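Local atomic coordinates of protein LEC-6 (Caenorhabditis elegans, PDB entry 3VV1), a protein that is a galectin that binds galactose-containing glycans, preferentially those that also carry fucose. Residues R60-L65 and E146-V151. Residues are numbered along the deposited sequence; the frame is centred on the assembly and turned at random.
Sequences RFHINL and EIEGGV
Glu-146 and Asn-64 are joined by three hydrogen bonds, two between backbones and one between side chains. The backbone hydrogen bonds of the pair run Glu-146 N to Asn-64 O and Asn-64 N to Glu-146 O, the latter 2.8 Å. On the face of the sheet that carries both side chains, Asn-64 ND2 gives a nearly straight hydrogen bond of 2.9 Å to Glu-146 OE1. OE1 lies in the amide plane of Asn-64, whereas the N-H comes in from above the carboxylate plane, the two planes being turned 65° apart. Glu-146 can reach because CG stands anti to the backbone N (chi1 180°) and the chain runs on extended. OE1 also takes a salt bridge from Arg-66, while Asn-64 OD1 is hydrogen-bonded to His-74 of the glycan pocket; Asn-64 thus stands in the second shell of that site, with Glu-146 one step behind it.

Ile-147 points to the other face, beside Ile-63, CG1 to CG1 at 4.1 Å, both against Leu-50 of strand 46-54. This is the galectin beta-sandwich: strands 60-66 and 144-149 pair antiparallel in the sugar-binding sheet, and the isoleucines look inward at the opposing sheet.

Glu-148 returns to the face of Asn-64. It exchanges backbone hydrogen bonds with His-62, and its CB packs 3.7 Å from His-62 CE1. The imidazole lies alongside the acid, OE1 near the ring's edge, and also meets the ring of His-74.

At Gly-149 the backbone passes 4.1 Å from Phe-61, CA to CA, with a positive phi of 102°. Gly-150, centre of an inverse gamma turn, sends its N-H straight to Arg-60 O in a hydrogen bond (N to O 2.8 Å). That turn brings Val-151 over one face of the Phe-61 ring, its CB 4.1 Å from the ring centroid in a CH-pi contact.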
loop_
_atom_site.group_PDB
_atom_site.type_symbol
_atom_site.label_atom_id
_atom_site.label_comp_id
_atom_site.label_asym_id
_atom_site.label_seq_id
_atom_site.Cartn_x
_atom_site.Cartn_y
_atom_site.Cartn_z
ATOM N N ARG A 60 7.769 20.641 -18.893
ATOM C CA ARG A 60 8.455 19.981 -17.768
ATOM C C ARG A 60 7.562 19.033 -17.043
ATOM O O ARG A 60 6.381 19.207 -17.057
ATOM C CB ARG A 60 8.945 21.034 -16.737
ATOM C CG ARG A 60 9.860 22.079 -17.382
ATOM C CD ARG A 60 10.408 23.039 -16.321
ATOM N NE ARG A 60 11.304 23.990 -16.980
ATOM C CZ ARG A 60 11.896 25.015 -16.349
ATOM N NH1 ARG A 60 11.701 25.209 -15.025
ATOM N NH2 ARG A 60 12.651 25.864 -17.030
ATOM N N PHE A 61 8.180 18.109 -16.287
ATOM C CA PHE A 61 7.430 17.370 -15.300
ATOM C C PHE A 61 8.390 17.105 -14.166
ATOM O O PHE A 61 9.632 17.153 -14.320
ATOM C CB PHE A 61 6.811 16.037 -15.847
ATOM C CG PHE A 61 7.816 14.934 -16.162
ATOM C CD1 PHE A 61 8.237 14.042 -15.188
ATOM C CD2 PHE A 61 8.264 14.761 -17.485
ATOM C CE1 PHE A 61 9.104 12.992 -15.513
ATOM C CE2 PHE A 61 9.176 13.730 -17.815
ATOM C CZ PHE A 61 9.580 12.840 -16.815
ATOM N N HIS A 62 7.839 16.804 -13.006
ATOM C CA HIS A 62 8.749 16.451 -11.894
ATOM C C HIS A 62 8.159 15.408 -10.995
ATOM O O HIS A 62 6.938 15.207 -10.961
ATOM C CB HIS A 62 9.194 17.706 -11.088
ATOM C CG HIS A 62 8.079 18.415 -10.424
ATOM N ND1 HIS A 62 7.424 19.465 -10.996
ATOM C CD2 HIS A 62 7.455 18.185 -9.206
ATOM C CE1 HIS A 62 6.495 19.912 -10.151
ATOM N NE2 HIS A 62 6.495 19.125 -9.067
ATOM N N ILE A 63 9.072 14.737 -10.253
ATOM C CA ILE A 63 8.698 13.856 -9.144
ATOM C C ILE A 63 9.322 14.472 -7.909
ATOM O O ILE A 63 10.514 14.757 -7.915
ATOM C CB ILE A 63 9.268 12.446 -9.367
ATOM C CG1 ILE A 63 8.577 11.677 -10.510
ATOM C CG2 ILE A 63 9.072 11.642 -8.098
ATOM C CD1 ILE A 63 9.078 11.908 -11.871
ATOM N N ASN A 64 8.522 14.691 -6.873
ATOM C CA ASN A 64 9.048 15.121 -5.529
ATOM C C ASN A 64 8.923 14.007 -4.515
ATOM O O ASN A 64 7.834 13.420 -4.391
ATOM C CB ASN A 64 8.285 16.323 -4.989
ATOM C CG ASN A 64 8.579 17.597 -5.745
ATOM O OD1 ASN A 64 9.670 17.775 -6.292
ATOM N ND2 ASN A 64 7.588 18.466 -5.827
ATOM N N LEU A 65 10.019 13.723 -3.797
ATOM C CA LEU A 65 9.962 12.836 -2.615
ATOM C C LEU A 65 10.014 13.795 -1.435
ATOM O O LEU A 65 11.058 14.457 -1.228
ATOM C CB LEU A 65 11.152 11.868 -2.623
ATOM C CG LEU A 65 11.378 11.060 -3.897
ATOM C CD1 LEU A 65 12.630 10.169 -3.781
ATOM C CD2 LEU A 65 10.146 10.236 -4.285
ATOM N N GLU A 146 5.043 12.950 -4.937
ATOM C CA GLU A 146 4.237 13.850 -5.795
ATOM C C GLU A 146 4.722 13.793 -7.235
ATOM O O GLU A 146 5.929 13.873 -7.470
ATOM C CB GLU A 146 4.366 15.267 -5.220
ATOM C CG GLU A 146 3.641 16.395 -5.908
ATOM C CD GLU A 146 3.845 17.677 -5.096
ATOM O OE1 GLU A 146 5.018 17.942 -4.690
ATOM O OE2 GLU A 146 2.838 18.414 -4.836
ATOM N N ILE A 147 3.811 13.677 -8.188
ATOM C CA ILE A 147 4.188 13.637 -9.603
ATOM C C ILE A 147 3.330 14.712 -10.279
ATOM O O ILE A 147 2.087 14.701 -10.175
ATOM C CB ILE A 147 3.913 12.250 -10.227
ATOM C CG1 ILE A 147 4.696 11.175 -9.417
ATOM C CG2 ILE A 147 4.399 12.293 -11.722
ATOM C CD1 ILE A 147 4.347 9.763 -9.826
ATOM N N GLU A 148 3.993 15.666 -10.937
ATOM C CA GLU A 148 3.251 16.785 -11.560
ATOM C C GLU A 148 3.819 17.128 -12.916
ATOM O O GLU A 148 4.993 16.834 -13.223
ATOM C CB GLU A 148 3.351 18.060 -10.697
ATOM C CG GLU A 148 2.814 17.848 -9.290
ATOM C CD GLU A 148 2.556 19.134 -8.512
ATOM O OE1 GLU A 148 3.193 20.168 -8.741
ATOM O OE2 GLU A 148 1.704 19.092 -7.604
ATOM N N GLY A 149 2.996 17.817 -13.691
ATOM C CA GLY A 149 3.498 18.445 -14.937
ATOM C C GLY A 149 3.128 17.638 -16.165
ATOM O O GLY A 149 2.114 16.899 -16.168
ATOM N N GLY A 150 3.933 17.776 -17.214
ATOM C CA GLY A 150 3.566 17.159 -18.515
ATOM C C GLY A 150 3.974 15.714 -18.582
ATOM O O GLY A 150 4.975 15.332 -19.231
ATOM N N VAL A 151 3.215 14.897 -17.880
ATOM C CA VAL A 151 3.556 13.464 -17.778
ATOM C C VAL A 151 2.296 12.678 -17.493
ATOM O O VAL A 151 1.451 13.125 -16.728
ATOM C CB VAL A 151 4.649 13.197 -16.747
ATOM C CG1 VAL A 151 4.164 13.518 -15.313
ATOM C CG2 VAL A 151 5.171 11.740 -16.930
#